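Local atomic coordinates of putative sesquiterpene cyclase (Kitasatospora setae, PDB entry 4MC3), a protein that catalyses the magnesium-dependent 1,11-cyclisation of farnesyl diphosphate to the sesquiterpene alcohol (2Z,6E)-hedycaryol, with release of diphosphate. Residues A[72-77]-A[121-126]; A[103-108]-A[145-150]; A[274-279]-A[291-296]. One frame throughout, in Å; residues are numbered along the deposited sequence.

Contact 1: A[72-77]-A[121-126]; sequences LKWIAL and RALGAL
Leu126 sets its CD2 methyl on the indole of Trp74. The CD2 carbon stands 3.5 Å from the centroid of the five-membered ring and only 7° off its normal, a CH-pi contact over the face. CG of Leu126 follows, 3.6 Å from Trp74 NE1. In Leu126 CG is anti to the backbone N (chi1 -178°), which carries the branch point to the indole. Leu123 CD1 reaches the six-membered ring obliquely, 3.6 Å from Trp74 CZ3. The same methyl meets Leu77 CD2 at 3.7 Å, so it serves two side chains. Leu77 CD1 touches Ala122 CB, and Leu126 CD1 lies 4.0 Å from Lys73 CB.

Neighbours outside the two segments hold the indole in place: NE1 is hydrogen-bonded to Thr130 OG1, and Phe142 and Phe146 make edge-to-face pairs with it. An alanine in place of Trp74 would probably open a gap beside Leu126 CD2 and leave Thr130 OG1 without the indole N-H.

The segments run nearly antiparallel, at 160°, within the all-helical class I terpene cyclase fold. Helix 21-35 touches Lys73, Ala76 and Ala122. Helix 181-188 packs on Trp74 through Trp183 and Leu187.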
loop_
_atom_site.group_PDB
_atom_site.type_symbol
_atom_site.label_atom_id
_atom_site.label_comp_id
_atom_site.label_asym_id
_atom_site.label_seq_id
_atom_site.Cartn_x
_atom_site.Cartn_y
_atom_site.Cartn_z
ATOM N N LEU A 72 -7.308 9.348 2.965
ATOM C CA LEU A 72 -6.300 10.415 2.880
ATOM C C LEU A 72 -5.692 10.720 4.279
ATOM O O LEU A 72 -4.518 11.069 4.374
ATOM C CB LEU A 72 -6.878 11.686 2.295
ATOM C CG LEU A 72 -7.298 11.711 0.842
ATOM C CD1 LEU A 72 -7.537 13.140 0.377
ATOM C CD2 LEU A 72 -6.306 10.976 -0.008
ATOM N N LYS A 73 -6.499 10.609 5.356
ATOM C CA LYS A 73 -5.957 10.768 6.701
ATOM C C LYS A 73 -4.865 9.711 6.981
ATOM O O LYS A 73 -3.801 10.030 7.500
ATOM C CB LYS A 73 -7.082 10.689 7.770
ATOM C CG LYS A 73 -8.070 11.863 7.664
ATOM C CD LYS A 73 -9.170 11.745 8.686
ATOM C CE LYS A 73 -10.163 12.868 8.529
ATOM N NZ LYS A 73 -11.361 12.654 9.425
ATOM N N TRP A 74 -5.142 8.460 6.600
ATOM C CA TRP A 74 -4.117 7.410 6.746
ATOM C C TRP A 74 -2.858 7.696 5.938
ATOM O O TRP A 74 -1.739 7.468 6.420
ATOM C CB TRP A 74 -4.734 6.031 6.441
ATOM C CG TRP A 74 -5.556 5.499 7.523
ATOM C CD1 TRP A 74 -6.879 5.629 7.663
ATOM C CD2 TRP A 74 -5.097 4.801 8.681
ATOM N NE1 TRP A 74 -7.312 5.035 8.835
ATOM C CE2 TRP A 74 -6.220 4.500 9.467
ATOM C CE3 TRP A 74 -3.848 4.343 9.099
ATOM C CZ2 TRP A 74 -6.115 3.851 10.718
ATOM C CZ3 TRP A 74 -3.734 3.698 10.294
ATOM C CH2 TRP A 74 -4.845 3.448 11.105
ATOM N N ILE A 75 -3.021 8.138 4.697
ATOM C CA ILE A 75 -1.835 8.463 3.876
ATOM C C ILE A 75 -1.042 9.640 4.457
ATOM O O ILE A 75 0.178 9.586 4.537
ATOM C CB ILE A 75 -2.233 8.696 2.417
ATOM C CG1 ILE A 75 -2.757 7.384 1.781
ATOM C CG2 ILE A 75 -1.059 9.261 1.659
ATOM C CD1 ILE A 75 -3.252 7.569 0.345
ATOM N N ALA A 76 -1.737 10.677 4.903
ATOM C CA ALA A 76 -1.036 11.813 5.507
ATOM C C ALA A 76 -0.299 11.404 6.765
ATOM O O ALA A 76 0.842 11.818 6.986
ATOM C CB ALA A 76 -2.026 12.911 5.825
ATOM N N LEU A 77 -0.950 10.612 7.607
ATOM C CA LEU A 77 -0.295 10.119 8.809
ATOM C C LEU A 77 0.948 9.304 8.484
ATOM O O LEU A 77 1.971 9.450 9.157
ATOM C CB LEU A 77 -1.272 9.365 9.660
ATOM C CG LEU A 77 -0.732 8.770 10.940
ATOM C CD1 LEU A 77 -0.295 9.793 11.961
ATOM C CD2 LEU A 77 -1.808 7.846 11.502
ATOM N N ARG A 121 -0.191 9.613 19.077
ATOM C CA ARG A 121 -1.522 9.952 19.562
ATOM C C ARG A 121 -2.502 10.050 18.384
ATOM O O ARG A 121 -3.663 9.607 18.512
ATOM C CB ARG A 121 -1.445 11.209 20.420
ATOM C CG ARG A 121 -0.701 11.003 21.744
ATOM C CD ARG A 121 -0.977 12.118 22.757
ATOM N NE ARG A 121 -0.955 11.620 24.142
ATOM C CZ ARG A 121 -1.442 12.270 25.204
ATOM N NH1 ARG A 121 -2.005 13.477 25.084
ATOM N NH2 ARG A 121 -1.364 11.706 26.408
ATOM N N ALA A 122 -2.078 10.651 17.282
ATOM C CA ALA A 122 -2.907 10.718 16.083
ATOM C C ALA A 122 -3.231 9.330 15.556
ATOM O O ALA A 122 -4.390 9.081 15.155
ATOM C CB ALA A 122 -2.291 11.544 15.009
ATOM N N LEU A 123 -2.261 8.422 15.570
ATOM C CA LEU A 123 -2.522 7.057 15.099
ATOM C C LEU A 123 -3.557 6.377 15.972
ATOM O O LEU A 123 -4.497 5.719 15.466
ATOM C CB LEU A 123 -1.224 6.217 15.049
ATOM C CG LEU A 123 -1.381 4.753 14.683
ATOM C CD1 LEU A 123 -2.005 4.583 13.315
ATOM C CD2 LEU A 123 -0.020 4.049 14.690
ATOM N N GLY A 124 -3.436 6.494 17.282
ATOM C CA GLY A 124 -4.377 5.812 18.131
ATOM C C GLY A 124 -5.784 6.359 17.943
ATOM O O GLY A 124 -6.721 5.596 17.954
ATOM N N ALA A 125 -5.933 7.680 17.738
ATOM C CA ALA A 125 -7.257 8.284 17.605
ATOM C C ALA A 125 -7.863 7.876 16.230
ATOM O O ALA A 125 -9.052 7.603 16.076
ATOM C CB ALA A 125 -7.216 9.814 17.821
ATOM N N LEU A 126 -7.012 7.912 15.205
ATOM C CA LEU A 126 -7.436 7.598 13.843
ATOM C C LEU A 126 -7.876 6.126 13.806
ATOM O O LEU A 126 -8.880 5.767 13.192
ATOM C CB LEU A 126 -6.354 7.871 12.820
ATOM C CG LEU A 126 -6.755 7.609 11.362
ATOM C CD1 LEU A 126 -7.954 8.458 10.934
ATOM C CD2 LEU A 126 -5.584 7.882 10.434
#

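Contact 2: A[103-108]-A[145-150]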
loop_
_atom_site.group_PDB
_atom_site.type_symbol
_atom_site.label_atom_id
_atom_site.label_comp_id
_atom_site.label_asym_id
_atom_site.label_seq_id
_atom_site.Cartn_x
_atom_site.Cartn_y
_atom_site.Cartn_z
ATOM N N GLU A 103 6.160 1.703 19.694
ATOM C CA GLU A 103 5.219 2.647 20.290
ATOM C C GLU A 103 4.006 2.818 19.354
ATOM O O GLU A 103 2.879 2.799 19.805
ATOM C CB GLU A 103 5.864 4.009 20.483
ATOM C CG GLU A 103 4.875 4.995 21.102
ATOM C CD GLU A 103 5.456 6.356 21.325
ATOM O OE1 GLU A 103 5.971 6.958 20.359
ATOM O OE2 GLU A 103 5.386 6.820 22.476
ATOM N N LEU A 104 4.252 2.912 18.054
ATOM C CA LEU A 104 3.147 3.027 17.088
ATOM C C LEU A 104 2.285 1.750 17.076
ATOM O O LEU A 104 1.043 1.793 17.108
ATOM C CB LEU A 104 3.704 3.352 15.714
ATOM C CG LEU A 104 4.292 4.760 15.559
ATOM C CD1 LEU A 104 5.099 4.887 14.282
ATOM C CD2 LEU A 104 3.238 5.860 15.605
ATOM N N ARG A 105 2.935 0.600 17.012
ATOM C CA ARG A 105 2.261 -0.678 16.973
ATOM C C ARG A 105 1.372 -0.868 18.189
ATOM O O ARG A 105 0.232 -1.397 18.097
ATOM C CB ARG A 105 3.278 -1.818 16.901
ATOM C CG ARG A 105 3.870 -2.025 15.530
ATOM C CD ARG A 105 4.905 -3.138 15.575
ATOM N NE ARG A 105 4.188 -4.382 15.747
ATOM C CZ ARG A 105 4.560 -5.560 15.307
ATOM N NH1 ARG A 105 5.709 -5.731 14.667
ATOM N NH2 ARG A 105 3.750 -6.583 15.527
ATOM N N GLY A 106 1.896 -0.446 19.327
ATOM C CA GLY A 106 1.205 -0.499 20.592
ATOM C C GLY A 106 -0.115 0.235 20.553
ATOM O O GLY A 106 -1.111 -0.253 21.143
ATOM N N THR A 107 -0.135 1.387 19.863
ATOM C CA THR A 107 -1.354 2.209 19.798
ATOM C C THR A 107 -2.514 1.443 19.189
ATOM O O THR A 107 -3.687 1.717 19.505
ATOM C CB THR A 107 -1.194 3.610 19.132
ATOM O OG1 THR A 107 -1.101 3.485 17.704
ATOM C CG2 THR A 107 -0.003 4.373 19.666
ATOM N N LEU A 108 -2.214 0.476 18.348
ATOM C CA LEU A 108 -3.250 -0.302 17.630
ATOM C C LEU A 108 -3.924 -1.315 18.533
ATOM O O LEU A 108 -4.918 -1.931 18.147
ATOM C CB LEU A 108 -2.692 -0.994 16.415
ATOM C CG LEU A 108 -1.959 -0.011 15.515
ATOM C CD1 LEU A 108 -1.332 -0.847 14.431
ATOM C CD2 LEU A 108 -3.005 1.007 15.005
ATOM N N HIS A 145 -1.901 -6.092 8.372
ATOM C CA HIS A 145 -1.230 -5.460 7.225
ATOM C C HIS A 145 -0.487 -4.168 7.611
ATOM O O HIS A 145 0.599 -3.890 7.064
ATOM C CB HIS A 145 -2.264 -5.205 6.165
ATOM C CG HIS A 145 -2.777 -6.429 5.482
ATOM N ND1 HIS A 145 -4.027 -6.461 4.898
ATOM C CD2 HIS A 145 -2.189 -7.616 5.182
ATOM C CE1 HIS A 145 -4.218 -7.634 4.337
ATOM N NE2 HIS A 145 -3.120 -8.356 4.502
ATOM N N PHE A 146 -1.092 -3.330 8.464
ATOM C CA PHE A 146 -0.481 -2.093 8.909
ATOM C C PHE A 146 0.749 -2.351 9.771
ATOM O O PHE A 146 1.789 -1.680 9.642
ATOM C CB PHE A 146 -1.513 -1.179 9.523
ATOM C CG PHE A 146 -1.016 0.249 9.658
ATOM C CD1 PHE A 146 -1.034 1.056 8.533
ATOM C CD2 PHE A 146 -0.500 0.789 10.858
ATOM C CE1 PHE A 146 -0.552 2.349 8.606
ATOM C CE2 PHE A 146 -0.007 2.081 10.884
ATOM C CZ PHE A 146 -0.069 2.852 9.777
ATOM N N GLU A 147 0.625 -3.312 10.686
ATOM C CA GLU A 147 1.757 -3.706 11.516
ATOM C C GLU A 147 2.875 -4.280 10.678
ATOM O O GLU A 147 4.033 -3.974 10.959
ATOM C CB GLU A 147 1.377 -4.702 12.636
ATOM C CG GLU A 147 0.555 -4.045 13.730
ATOM C CD GLU A 147 0.256 -4.920 14.913
ATOM O OE1 GLU A 147 0.085 -6.114 14.765
ATOM O OE2 GLU A 147 0.191 -4.364 15.994
ATOM N N ALA A 148 2.551 -5.081 9.668
ATOM C CA ALA A 148 3.573 -5.643 8.751
ATOM C C ALA A 148 4.321 -4.454 8.068
ATOM O O ALA A 148 5.524 -4.456 7.947
ATOM C CB ALA A 148 2.993 -6.576 7.726
ATOM N N PHE A 149 3.575 -3.470 7.578
ATOM C CA PHE A 149 4.134 -2.234 6.968
ATOM C C PHE A 149 5.083 -1.571 7.964
ATOM O O PHE A 149 6.215 -1.269 7.626
ATOM C CB PHE A 149 2.971 -1.319 6.546
ATOM C CG PHE A 149 3.362 0.065 6.250
ATOM C CD1 PHE A 149 3.907 0.430 5.013
ATOM C CD2 PHE A 149 3.104 1.057 7.186
ATOM C CE1 PHE A 149 4.272 1.747 4.778
ATOM C CE2 PHE A 149 3.455 2.325 6.961
ATOM C CZ PHE A 149 4.055 2.695 5.792
ATOM N N LEU A 150 4.646 -1.353 9.206
ATOM C CA LEU A 150 5.467 -0.630 10.195
ATOM C C LEU A 150 6.764 -1.434 10.493
ATOM O O LEU A 150 7.840 -0.872 10.562
ATOM C CB LEU A 150 4.683 -0.429 11.476
ATOM C CG LEU A 150 3.561 0.621 11.393
ATOM C CD1 LEU A 150 2.856 0.635 12.726
ATOM C CD2 LEU A 150 4.061 1.966 11.023
#
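Arg105 and Leu108 meet Glu147, Leu150 and Phe146 in a mixed contact, part charged and part apolar. It joins helix 95-107 and the residue just after it to helix 136-160. The helical pieces are close to antiparallel, at 175°, with axes 10.3 Å apart. Both belong to the all-helical class I terpene cyclase fold.

The charged part is loose. Arg105 NH2 and Glu147 OE1 form a long salt bridge of 3.8 Å. Guanidinium and carboxylate planes are turned 53° apart, and Glu147 CB lies over one face of the guanidinium, offset toward its rim. The Arg105 chain bends at chi3 (71°), which brings NE to 4.0 Å from Glu147 OE2. Closer polar partners lie just beyond the segments: Arg105 NH1 is hydrogen-bonded to Gln151 OE1, and Glu147 OE2 to His109 NE2.

The apolar part uses methyl tips. Leu150 CD1 sits 4.0 Å from Arg105 CG and 4.1 Å from Leu104 CB. Leu108 CD1 lies 3.8 Å from Glu147 CG. It also comes to the edge of the Phe146 ring, near its plane, 4.0 Å from CD2 of Phe146.

Phe146 leads inward. Over one of its faces lies CD2 of Phe149, which touches the bound nerolidol and is important for stabilising the cation at C-11. Trp183 pairs edge-to-face with both phenylalanines.

The chemistry thus changes across the contact. The ion pair is long and each partner has a hydrogen bond of its own, so the two charges probably attract each other without locking their geometry. Both side chains also pack through carbon atoms, and the Leu108-Phe146 contact leads toward the pocket.

Contact 3: A[274-279]-A[291-296]; sequences ELLEEL and AAVDYA
Leu275 and Ala296 make a close fit of a large bump against a small residue. The CD2 methyl of Leu275 comes to 3.6 Å from Ala296 CB. One turn back on the same helix, Ala292 O borders this methyl at 4.2 Å from Leu275 CD2. The leucine tip therefore lies in the shallow hollow between Ala292 and Ala296, where the side chains end at CB. In Leu275 CG is anti to the backbone N (chi1 175°), which starts the branch toward that hollow.

Leu279 fills the next position. Both of its methyls face Ala292 CB, with CD2 of Leu279 the nearer at 3.8 Å and CD1 at 4.0 Å. Its CG is anti to the carbonyl carbon (chi1 -66°), a course that brings the branch point toward Ala292.

These segments belong to the last two long helices of the chain, 250-282 and 286-309. A short turn joins them into an antiparallel helical hairpin of the all-helical terpene cyclase fold. Here the axes stand 10.9 Å apart at 167°. Gln306 and Trp309 near the end of the second helix, and His310 just after it, belong to the nerolidol pocket, but the present contact lies away from that site.

On the outer flank the bump comes from the other helix. Val293 CG2 fits the notch between two leucines, 3.9 Å from Leu276 CD2 and 3.9 Å from Leu279 CD1. The side chains of Leu276 and Val293 cross at about a right angle. Leu276 is exposed and lies at the outer edge of the contact.

On the inner side, Met206 and Leu209 of helix 204-225 back Leu275 and Ala296 respectively. Val200 of the short helix 198-201 touches both Leu279 and Ala292.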
loop_
_atom_site.group_PDB
_atom_site.type_symbol
_atom_site.label_atom_id
_atom_site.label_comp_id
_atom_site.label_asym_id
_atom_site.label_seq_id
_atom_site.Cartn_x
_atom_site.Cartn_y
_atom_site.Cartn_z
ATOM N N GLU A 274 -9.041 -16.574 -11.796
ATOM C CA GLU A 274 -9.131 -17.590 -10.771
ATOM C C GLU A 274 -10.078 -17.162 -9.651
ATOM O O GLU A 274 -10.790 -17.983 -9.061
ATOM C CB GLU A 274 -7.732 -17.927 -10.243
ATOM C CG GLU A 274 -6.880 -18.680 -11.272
ATOM C CD GLU A 274 -5.426 -18.824 -10.876
ATOM O OE1 GLU A 274 -4.990 -18.243 -9.855
ATOM O OE2 GLU A 274 -4.697 -19.517 -11.609
ATOM N N LEU A 275 -10.124 -15.862 -9.372
ATOM C CA LEU A 275 -11.024 -15.380 -8.358
ATOM C C LEU A 275 -12.485 -15.597 -8.738
ATOM O O LEU A 275 -13.295 -16.008 -7.917
ATOM C CB LEU A 275 -10.760 -13.896 -8.110
ATOM C CG LEU A 275 -11.679 -13.171 -7.158
ATOM C CD1 LEU A 275 -11.680 -13.746 -5.742
ATOM C CD2 LEU A 275 -11.330 -11.676 -7.115
ATOM N N LEU A 276 -12.803 -15.319 -9.983
ATOM C CA LEU A 276 -14.143 -15.573 -10.480
ATOM C C LEU A 276 -14.587 -17.010 -10.249
ATOM O O LEU A 276 -15.719 -17.251 -9.814
ATOM C CB LEU A 276 -14.244 -15.181 -11.952
ATOM C CG LEU A 276 -14.138 -13.682 -12.220
ATOM C CD1 LEU A 276 -14.094 -13.333 -13.703
ATOM C CD2 LEU A 276 -15.285 -12.936 -11.543
ATOM N N GLU A 277 -13.695 -17.963 -10.510
ATOM C CA GLU A 277 -13.982 -19.395 -10.287
ATOM C C GLU A 277 -14.200 -19.708 -8.810
ATOM O O GLU A 277 -15.106 -20.472 -8.432
ATOM C CB GLU A 277 -12.830 -20.258 -10.841
ATOM C CG GLU A 277 -12.578 -20.090 -12.334
ATOM C CD GLU A 277 -11.316 -20.802 -12.828
ATOM O OE1 GLU A 277 -10.689 -21.596 -12.063
ATOM O OE2 GLU A 277 -10.962 -20.561 -14.006
ATOM N N GLU A 278 -13.407 -19.075 -7.952
ATOM C CA GLU A 278 -13.497 -19.330 -6.527
ATOM C C GLU A 278 -14.806 -18.746 -5.970
ATOM O O GLU A 278 -15.381 -19.312 -5.045
ATOM C CB GLU A 278 -12.283 -18.721 -5.784
ATOM C CG GLU A 278 -12.350 -18.734 -4.247
ATOM C CD GLU A 278 -12.337 -20.158 -3.660
ATOM O OE1 GLU A 278 -12.064 -21.102 -4.423
ATOM O OE2 GLU A 278 -12.567 -20.352 -2.438
ATOM N N LEU A 279 -15.249 -17.596 -6.488
ATOM C CA LEU A 279 -16.528 -17.019 -6.007
ATOM C C LEU A 279 -17.690 -18.011 -6.257
ATOM O O LEU A 279 -18.562 -18.181 -5.407
ATOM C CB LEU A 279 -16.780 -15.661 -6.662
ATOM C CG LEU A 279 -15.770 -14.555 -6.252
ATOM C CD1 LEU A 279 -16.006 -13.305 -7.074
ATOM C CD2 LEU A 279 -15.879 -14.224 -4.771
ATOM N N ALA A 291 -19.216 -7.235 -4.634
ATOM C CA ALA A 291 -18.227 -6.516 -3.829
ATOM C C ALA A 291 -16.823 -7.052 -4.086
ATOM O O ALA A 291 -15.865 -6.287 -4.251
ATOM C CB ALA A 291 -18.576 -6.606 -2.360
ATOM N N ALA A 292 -16.692 -8.376 -4.159
ATOM C CA ALA A 292 -15.404 -8.976 -4.426
ATOM C C ALA A 292 -14.876 -8.615 -5.825
ATOM O O ALA A 292 -13.669 -8.319 -5.992
ATOM C CB ALA A 292 -15.479 -10.471 -4.256
ATOM N N VAL A 293 -15.754 -8.641 -6.827
ATOM C CA VAL A 293 -15.302 -8.276 -8.182
ATOM C C VAL A 293 -14.860 -6.802 -8.285
ATOM O O VAL A 293 -13.857 -6.480 -8.965
ATOM C CB VAL A 293 -16.416 -8.588 -9.202
ATOM C CG1 VAL A 293 -16.085 -8.017 -10.583
ATOM C CG2 VAL A 293 -16.601 -10.081 -9.255
ATOM N N ASP A 294 -15.583 -5.919 -7.613
ATOM C CA ASP A 294 -15.280 -4.490 -7.612
ATOM C C ASP A 294 -13.930 -4.274 -6.876
ATOM O O ASP A 294 -13.104 -3.452 -7.312
ATOM C CB ASP A 294 -16.424 -3.712 -6.947
ATOM C CG ASP A 294 -16.545 -2.252 -7.388
ATOM O OD1 ASP A 294 -17.687 -1.728 -7.378
ATOM O OD2 ASP A 294 -15.558 -1.580 -7.704
ATOM N N TYR A 295 -13.752 -4.932 -5.732
ATOM C CA TYR A 295 -12.470 -4.831 -5.011
ATOM C C TYR A 295 -11.312 -5.248 -5.901
ATOM O O TYR A 295 -10.307 -4.557 -5.981
ATOM C CB TYR A 295 -12.532 -5.717 -3.788
ATOM C CG TYR A 295 -11.322 -5.844 -2.921
ATOM C CD1 TYR A 295 -11.151 -5.014 -1.842
ATOM C CD2 TYR A 295 -10.385 -6.819 -3.131
ATOM C CE1 TYR A 295 -10.090 -5.196 -0.968
ATOM C CE2 TYR A 295 -9.277 -6.976 -2.316
ATOM C CZ TYR A 295 -9.141 -6.145 -1.227
ATOM O OH TYR A 295 -8.092 -6.399 -0.380
ATOM N N ALA A 296 -11.432 -6.371 -6.597
ATOM C CA ALA A 296 -10.358 -6.845 -7.472
ATOM C C ALA A 296 -10.117 -5.930 -8.685
ATOM O O ALA A 296 -8.971 -5.701 -9.108
ATOM C CB ALA A 296 -10.681 -8.243 -7.962
#

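How the contacts relate
Contacts 1 and 2 form one packed region, with centres 12 Å apart. They share no helix: contact 1 joins 65-84 to 118-131, contact 2 joins 95-107 to 136-160, and the four interleave along the chain. Leu123 CD2 lies 3.3 Å from Thr107 OG1, and Trp74 CZ3 is 3.8 Å from Phe146 CZ. Contact 3 stands apart, its centre about 30 and 28 Å from theirs, on helices 250-282 and 286-309. All three join nearly antiparallel helices. Contact 1, built round an indole, is the most buried. Contact 2 adds a long ion pair on a partly exposed side and holds a pocket phenylalanine. Contact 3 sets leucines against small residues and reaches solvent at Leu276.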